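Local coordinates for acetyl-CoA hydrolase/transferase family protein (Porphyromonas gingivalis, PDB 2NVV) that binds zinc and probably hydrolyses acetyl-CoA or transfers coenzyme A between acyl-CoA and acetate, at residues 9-14 against 33-38; 29-34 against 65-70. All coordinates share one frame; numbering follows the deposited sequence.

Contact 1. Residues 9-14 against 33-38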
ATOM      1  N   GLU A   9      26.056  -8.263 -32.684  1.00 19.01           N
ATOM      2  CA  GLU A   9      26.835  -7.053 -32.894  1.00 20.04           C
ATOM      3  C   GLU A   9      26.080  -6.071 -33.778  1.00 19.41           C
ATOM      4  O   GLU A   9      26.108  -4.863 -33.537  1.00 20.81           O
ATOM      5  CB  GLU A   9      28.180  -7.394 -33.528  1.00 21.23           C
ATOM      6  CG  GLU A   9      29.121  -8.209 -32.654  1.00 23.43           C
ATOM      7  CD  GLU A   9      28.676  -9.652 -32.462  1.00 24.96           C
ATOM      8  OE1 GLU A   9      28.278 -10.294 -33.457  1.00 26.00           O
ATOM      9  OE2 GLU A   9      28.743 -10.155 -31.319  1.00 24.62           O
ATOM     10  N   GLU A  10      25.412  -6.592 -34.804  1.00 19.37           N
ATOM     11  CA  GLU A  10      24.637  -5.758 -35.710  1.00 18.90           C
ATOM     12  C   GLU A  10      23.438  -5.193 -34.955  1.00 18.02           C
ATOM     13  O   GLU A  10      23.060  -4.032 -35.133  1.00 19.63           O
ATOM     14  CB  GLU A  10      24.135  -6.582 -36.896  1.00 19.64           C
ATOM     15  CG  GLU A  10      25.220  -7.299 -37.676  1.00 21.02           C
ATOM     16  CD  GLU A  10      24.670  -8.099 -38.843  1.00 21.96           C
ATOM     17  OE1 GLU A  10      24.221  -7.475 -39.824  1.00 22.76           O
ATOM     18  OE2 GLU A  10      24.679  -9.348 -38.772  1.00 21.46           O
ATOM     19  N   ALA A  11      22.840  -6.033 -34.115  1.00 17.89           N
ATOM     20  CA  ALA A  11      21.679  -5.661 -33.325  1.00 16.04           C
ATOM     21  C   ALA A  11      22.020  -4.546 -32.362  1.00 15.35           C
ATOM     22  O   ALA A  11      21.232  -3.626 -32.182  1.00 16.24           O
ATOM     23  CB  ALA A  11      21.166  -6.867 -32.564  1.00 15.79           C
ATOM     24  N   ALA A  12      23.197  -4.626 -31.752  1.00 14.56           N
ATOM     25  CA  ALA A  12      23.638  -3.613 -30.796  1.00 14.33           C
ATOM     26  C   ALA A  12      23.766  -2.225 -31.429  1.00 14.57           C
ATOM     27  O   ALA A  12      23.764  -1.218 -30.732  1.00 13.73           O
ATOM     28  CB  ALA A  12      24.964  -4.024 -30.177  1.00 14.00           C
ATOM     29  N   GLU A  13      23.877  -2.175 -32.750  1.00 15.10           N
ATOM     30  CA  GLU A  13      24.015  -0.908 -33.457  1.00 15.41           C
ATOM     31  C   GLU A  13      22.715  -0.117 -33.446  1.00 14.52           C
ATOM     32  O   GLU A  13      22.721   1.089 -33.689  1.00 13.86           O
ATOM     33  CB  GLU A  13      24.470  -1.150 -34.901  1.00 17.32           C
ATOM     34  CG  GLU A  13      25.865  -1.776 -35.023  1.00 18.75           C
ATOM     35  CD  GLU A  13      26.312  -1.932 -36.470  1.00 20.73           C
ATOM     36  OE1 GLU A  13      26.295  -0.916 -37.200  1.00 22.73           O
ATOM     37  OE2 GLU A  13      26.679  -3.057 -36.887  1.00 19.28           O
ATOM     38  N   PHE A  14      21.605  -0.797 -33.156  1.00 13.18           N
ATOM     39  CA  PHE A  14      20.300  -0.148 -33.108  1.00 12.13           C
ATOM     40  C   PHE A  14      20.050   0.538 -31.765  1.00 11.62           C
ATOM     41  O   PHE A  14      19.004   1.164 -31.566  1.00 11.27           O
ATOM     42  CB  PHE A  14      19.183  -1.152 -33.374  1.00 12.52           C
ATOM     43  CG  PHE A  14      19.165  -1.683 -34.779  1.00 12.82           C
ATOM     44  CD1 PHE A  14      19.937  -2.788 -35.137  1.00 12.99           C
ATOM     45  CD2 PHE A  14      18.379  -1.074 -35.753  1.00 10.95           C
ATOM     46  CE1 PHE A  14      19.926  -3.274 -36.443  1.00 11.88           C
ATOM     47  CE2 PHE A  14      18.363  -1.554 -37.059  1.00 11.39           C
ATOM     48  CZ  PHE A  14      19.136  -2.655 -37.403  1.00 11.23           C
ATOM     49  N   LYS A  33      20.147 -12.552 -23.485  1.00  7.54           N
ATOM     50  CA  LYS A  33      21.446 -12.918 -22.924  1.00  7.41           C
ATOM     51  C   LYS A  33      22.699 -12.612 -23.755  1.00  7.98           C
ATOM     52  O   LYS A  33      23.820 -12.686 -23.239  1.00  8.18           O
ATOM     53  CB  LYS A  33      21.432 -14.412 -22.601  1.00  7.05           C
ATOM     54  CG  LYS A  33      20.306 -14.835 -21.700  1.00  6.84           C
ATOM     55  CD  LYS A  33      20.115 -16.341 -21.746  1.00  8.07           C
ATOM     56  CE  LYS A  33      19.012 -16.793 -20.794  1.00 10.41           C
ATOM     57  NZ  LYS A  33      17.677 -16.285 -21.176  1.00 10.50           N
ATOM     58  N   VAL A  34      22.532 -12.273 -25.029  1.00  7.91           N
ATOM     59  CA  VAL A  34      23.703 -12.014 -25.858  1.00  7.59           C
ATOM     60  C   VAL A  34      23.805 -10.587 -26.428  1.00  7.92           C
ATOM     61  O   VAL A  34      24.903 -10.054 -26.619  1.00  7.74           O
ATOM     62  CB  VAL A  34      23.788 -13.067 -27.002  1.00  8.16           C
ATOM     63  CG1 VAL A  34      22.795 -12.737 -28.089  1.00  9.67           C
ATOM     64  CG2 VAL A  34      25.203 -13.141 -27.555  1.00  9.47           C
ATOM     65  N   VAL A  35      22.670  -9.953 -26.674  1.00  7.91           N
ATOM     66  CA  VAL A  35      22.705  -8.604 -27.204  1.00  6.51           C
ATOM     67  C   VAL A  35      23.177  -7.562 -26.184  1.00  6.58           C
ATOM     68  O   VAL A  35      24.017  -6.718 -26.498  1.00  6.43           O
ATOM     69  CB  VAL A  35      21.333  -8.190 -27.767  1.00  6.39           C
ATOM     70  CG1 VAL A  35      21.361  -6.709 -28.184  1.00  7.31           C
ATOM     71  CG2 VAL A  35      20.995  -9.059 -28.966  1.00  6.39           C
ATOM     72  N   PRO A  36      22.637  -7.594 -24.948  1.00  6.39           N
ATOM     73  CA  PRO A  36      23.094  -6.592 -23.973  1.00  6.85           C
ATOM     74  C   PRO A  36      24.618  -6.539 -23.783  1.00  6.85           C
ATOM     75  O   PRO A  36      25.179  -5.476 -23.509  1.00  6.39           O
ATOM     76  CB  PRO A  36      22.334  -6.968 -22.696  1.00  6.39           C
ATOM     77  CG  PRO A  36      21.902  -8.382 -22.925  1.00  6.97           C
ATOM     78  CD  PRO A  36      21.568  -8.429 -24.375  1.00  6.39           C
ATOM     79  N   ALA A  37      25.286  -7.677 -23.945  1.00  7.01           N
ATOM     80  CA  ALA A  37      26.734  -7.728 -23.812  1.00  6.39           C
ATOM     81  C   ALA A  37      27.381  -7.014 -25.002  1.00  6.75           C
ATOM     82  O   ALA A  37      28.428  -6.375 -24.863  1.00  6.44           O
ATOM     83  CB  ALA A  37      27.199  -9.177 -23.751  1.00  6.39           C
ATOM     84  N   ALA A  38      26.754  -7.132 -26.170  1.00  6.39           N
ATOM     85  CA  ALA A  38      27.251  -6.490 -27.384  1.00  6.39           C
ATOM     86  C   ALA A  38      27.055  -4.974 -27.289  1.00  7.02           C
ATOM     87  O   ALA A  38      27.789  -4.208 -27.914  1.00  7.04           O
ATOM     88  CB  ALA A  38      26.526  -7.034 -28.588  1.00  6.39           C
TER
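The flat carbonyl group of Ala-38 has the methyl of Ala-12 over one face: Ala-12 CB lies 3.6 Å from Ala-38 O and 3.7 Å from Ala-38 C, well out of the plane of the group. The other flat group, the ring of Phe-14, meets the backbone of its own segment, with Ala-11 C in plane at its edge. Val-207 and Arg-4 also touch the Phe-14 side chain, which is turned off the interface.

Between the two segments the touching is done by short side chains. Ala-12 CB also meets Ala-38 CB at 3.7 Å, so this one methyl packs against both the side chain and the carbonyl of Ala-38. Ala-11 CB faces the forked end of Val-35 and lies 4.2 Å from Val-35 CG2, with CG1 only slightly farther off. Because CG1 of Val-35 stands anti to the backbone N (chi1 174°), CG2 falls beside that nitrogen and both branches turn to the alanine. Near the start of the other helix, Glu-9 N comes within 4.3 Å of Ala-38 CB.

This is a helix-helix contact between the short helix 8-12 and the first turn of helix 35-47, within the N-terminal Rossmann-like domain. Val-210 of strand 206-212, the outermost strand at that end of the parallel sheet, touches both Ala-11 and Val-35 and so underlies the pair. Ile-39 and Arg-42, further along helix 35-47, continue the packing on Ala-12.

No hydrogen bond or salt bridge joins the segments. Small side chains at Ala-12 and Ala-38 are consistent with the close backbones; the nearest CA pair, Glu-9 and Ala-38, is 5.6 Å apart. The contact therefore rests on van der Waals packing of methyl groups, one of them on a carbonyl, well away from the predicted CoA site and the zinc.

Contact 2. Residues 29-34 against 65-70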
ATOM      1  N   ALA A  29      15.252 -15.342 -15.980  1.00  6.39           N
ATOM      2  CA  ALA A  29      14.322 -16.060 -16.856  1.00  6.39           C
ATOM      3  C   ALA A  29      13.563 -15.133 -17.824  1.00  6.76           C
ATOM      4  O   ALA A  29      12.943 -14.149 -17.397  1.00  6.56           O
ATOM      5  CB  ALA A  29      13.326 -16.863 -16.008  1.00  6.39           C
ATOM      6  N   GLY A  30      13.620 -15.456 -19.119  1.00  6.74           N
ATOM      7  CA  GLY A  30      12.930 -14.666 -20.131  1.00  6.39           C
ATOM      8  C   GLY A  30      13.651 -13.418 -20.609  1.00  6.39           C
ATOM      9  O   GLY A  30      13.108 -12.651 -21.392  1.00  6.39           O
ATOM     10  N   ASN A  31      14.881 -13.225 -20.140  1.00  7.16           N
ATOM     11  CA  ASN A  31      15.693 -12.066 -20.494  1.00  6.39           C
ATOM     12  C   ASN A  31      16.691 -12.329 -21.608  1.00  6.48           C
ATOM     13  O   ASN A  31      17.196 -13.441 -21.752  1.00  6.39           O
ATOM     14  CB  ASN A  31      16.475 -11.590 -19.270  1.00  6.39           C
ATOM     15  CG  ASN A  31      15.708 -10.605 -18.431  1.00  6.93           C
ATOM     16  OD1 ASN A  31      15.688  -9.409 -18.712  1.00  7.10           O
ATOM     17  ND2 ASN A  31      15.058 -11.102 -17.397  1.00  8.28           N
ATOM     18  N   PRO A  32      16.993 -11.297 -22.415  1.00  6.67           N
ATOM     19  CA  PRO A  32      17.955 -11.445 -23.504  1.00  6.44           C
ATOM     20  C   PRO A  32      19.323 -11.710 -22.856  1.00  7.78           C
ATOM     21  O   PRO A  32      19.618 -11.153 -21.800  1.00  6.39           O
ATOM     22  CB  PRO A  32      17.868 -10.095 -24.215  1.00  6.39           C
ATOM     23  CG  PRO A  32      17.483  -9.155 -23.109  1.00  6.75           C
ATOM     24  CD  PRO A  32      16.420  -9.942 -22.411  1.00  6.39           C
ATOM     25  N   LYS A  33      20.147 -12.552 -23.485  1.00  7.54           N
ATOM     26  CA  LYS A  33      21.446 -12.918 -22.924  1.00  7.41           C
ATOM     27  C   LYS A  33      22.699 -12.612 -23.755  1.00  7.98           C
ATOM     28  O   LYS A  33      23.820 -12.686 -23.239  1.00  8.18           O
ATOM     29  CB  LYS A  33      21.432 -14.412 -22.601  1.00  7.05           C
ATOM     30  CG  LYS A  33      20.306 -14.835 -21.700  1.00  6.84           C
ATOM     31  CD  LYS A  33      20.115 -16.341 -21.746  1.00  8.07           C
ATOM     32  CE  LYS A  33      19.012 -16.793 -20.794  1.00 10.41           C
ATOM     33  NZ  LYS A  33      17.677 -16.285 -21.176  1.00 10.50           N
ATOM     34  N   VAL A  34      22.532 -12.273 -25.029  1.00  7.91           N
ATOM     35  CA  VAL A  34      23.703 -12.014 -25.858  1.00  7.59           C
ATOM     36  C   VAL A  34      23.805 -10.587 -26.428  1.00  7.92           C
ATOM     37  O   VAL A  34      24.903 -10.054 -26.619  1.00  7.74           O
ATOM     38  CB  VAL A  34      23.788 -13.067 -27.002  1.00  8.16           C
ATOM     39  CG1 VAL A  34      22.795 -12.737 -28.089  1.00  9.67           C
ATOM     40  CG2 VAL A  34      25.203 -13.141 -27.555  1.00  9.47           C
ATOM     41  N   ALA A  65      23.592 -11.791 -15.075  1.00  9.05           N
ATOM     42  CA  ALA A  65      24.821 -11.021 -14.935  1.00  9.02           C
ATOM     43  C   ALA A  65      25.204 -10.550 -16.342  1.00  8.84           C
ATOM     44  O   ALA A  65      26.050  -9.673 -16.516  1.00 10.60           O
ATOM     45  CB  ALA A  65      25.920 -11.900 -14.348  1.00  7.35           C
ATOM     46  N   ARG A  66      24.565 -11.147 -17.346  1.00  8.65           N
ATOM     47  CA  ARG A  66      24.832 -10.823 -18.747  1.00  7.82           C
ATOM     48  C   ARG A  66      23.898  -9.736 -19.252  1.00  7.62           C
ATOM     49  O   ARG A  66      23.711  -9.564 -20.453  1.00  7.14           O
ATOM     50  CB  ARG A  66      24.685 -12.087 -19.584  1.00  8.58           C
ATOM     51  CG  ARG A  66      25.457 -13.236 -18.981  1.00  9.26           C
ATOM     52  CD  ARG A  66      24.838 -14.552 -19.339  1.00 11.46           C
ATOM     53  NE  ARG A  66      25.107 -14.911 -20.716  1.00 13.75           N
ATOM     54  CZ  ARG A  66      24.619 -15.995 -21.296  1.00 14.65           C
ATOM     55  NH1 ARG A  66      23.832 -16.818 -20.602  1.00 15.05           N
ATOM     56  NH2 ARG A  66      24.927 -16.260 -22.558  1.00 14.93           N
ATOM     57  N   LEU A  67      23.320  -9.005 -18.307  1.00  7.60           N
ATOM     58  CA  LEU A  67      22.409  -7.918 -18.599  1.00  6.94           C
ATOM     59  C   LEU A  67      22.863  -6.755 -17.707  1.00  6.96           C
ATOM     60  O   LEU A  67      23.646  -5.897 -18.135  1.00  7.88           O
ATOM     61  CB  LEU A  67      20.978  -8.331 -18.254  1.00  7.22           C
ATOM     62  CG  LEU A  67      19.764  -7.606 -18.863  1.00  8.50           C
ATOM     63  CD1 LEU A  67      20.001  -6.093 -18.929  1.00  6.88           C
ATOM     64  CD2 LEU A  67      19.493  -8.160 -20.225  1.00 10.14           C
ATOM     65  N   ASP A  68      22.388  -6.735 -16.465  1.00  7.39           N
ATOM     66  CA  ASP A  68      22.759  -5.673 -15.538  1.00  7.33           C
ATOM     67  C   ASP A  68      24.251  -5.712 -15.242  1.00  8.01           C
ATOM     68  O   ASP A  68      24.922  -4.691 -15.220  1.00  8.35           O
ATOM     69  CB  ASP A  68      22.004  -5.813 -14.215  1.00  8.37           C
ATOM     70  CG  ASP A  68      20.565  -5.391 -14.315  1.00  8.95           C
ATOM     71  OD1 ASP A  68      20.299  -4.352 -14.949  1.00  9.97           O
ATOM     72  OD2 ASP A  68      19.701  -6.089 -13.743  1.00  9.96           O
ATOM     73  N   GLY A  69      24.766  -6.907 -14.996  1.00  7.88           N
ATOM     74  CA  GLY A  69      26.176  -7.038 -14.692  1.00  7.47           C
ATOM     75  C   GLY A  69      27.079  -6.444 -15.751  1.00  6.40           C
ATOM     76  O   GLY A  69      27.854  -5.526 -15.479  1.00  6.39           O
ATOM     77  N   VAL A  70      26.980  -6.966 -16.967  1.00  6.39           N
ATOM     78  CA  VAL A  70      27.812  -6.482 -18.054  1.00  6.39           C
ATOM     79  C   VAL A  70      27.581  -4.981 -18.325  1.00  6.44           C
ATOM     80  O   VAL A  70      28.535  -4.228 -18.559  1.00  6.39           O
ATOM     81  CB  VAL A  70      27.562  -7.314 -19.344  1.00  6.39           C
ATOM     82  CG1 VAL A  70      26.162  -7.061 -19.885  1.00  6.39           C
ATOM     83  CG2 VAL A  70      28.612  -6.978 -20.376  1.00  7.04           C
TER
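Lys-33 and Pro-32 meet Arg-66 and Leu-67 in the loop that leads from strand 20-23 into helix 35-47, the first link of a βαβ crossover that ends in strand 55-58 of the Rossmann-like N-terminal domain. The partner segment 65-70 lies on helix 65-73, which follows that strand.

The apolar part centres on one methyl. The Leu-67 side chain crosses the Pro-32 ring obliquely, with CD2 3.7 Å from Pro-32 CG and 3.4 Å from Pro-32 O. It is brought there by a first torsion that sets CG anti to the backbone N (chi1 -160°). Phe-23 and Met-57, from the neighbouring strands 20-23 and 55-58, also touch Leu-67 and bury it against the sheet.

The second kind of contact is aliphatic on cationic. Lys-33 CB sits over the centre of one face of the Arg-66 guanidinium, 3.8 Å above its plane, and Lys-33 CD comes within 3.9 Å of Arg-66 NH1. Lys-33 O lies on the same side, well out of the plane, 3.6 Å from Arg-66 NE, so no hydrogen bond forms, though the approach may be electrostatically favourable.

The charges themselves are paired elsewhere. Arg-66 NH2 forms a salt bridge with Glu-214, and Lys-33 NZ another with Glu-126; these separate partners probably help to keep the like charges apart, Lys-33 NZ being 6.2 Å from Arg-66 NH1. Glu-158 accepts a hydrogen bond from Lys-33 N, just ahead of helix 35-47.

Local bonds shape both segments. A wide pi-type turn spans 65-69, with Val-70 N bonded to Ala-65 O. In the loop, the lysine chain bends at its last torsion (chi4 65°), and Lys-33 NZ reaches back to Asn-31 O at 2.9 Å, in the carbonyl plane, with a C=O...N angle of 157°.

From the N terminus, the chain passes through helix 8-12, strand 20-23 and the loop to helix 35-47, and contact 1 closes this excursion by bringing the two helices together. Contact 2 starts in that same loop and closes a longer span through helix 35-47 and strand 55-58 to helix 65-73. The spans overlap without nesting, sharing Lys-33 and Val-34. Where they meet, Pro-36 is wedged against helix 65-73, its CG 3.6 Å from Leu-67 CD2, and Ala-37 CA lies 4.0 Å from Val-70 CG2. The beginning of helix 35-47 is thus tied to helix 8-12 and to helix 65-73 within the N-terminal domain.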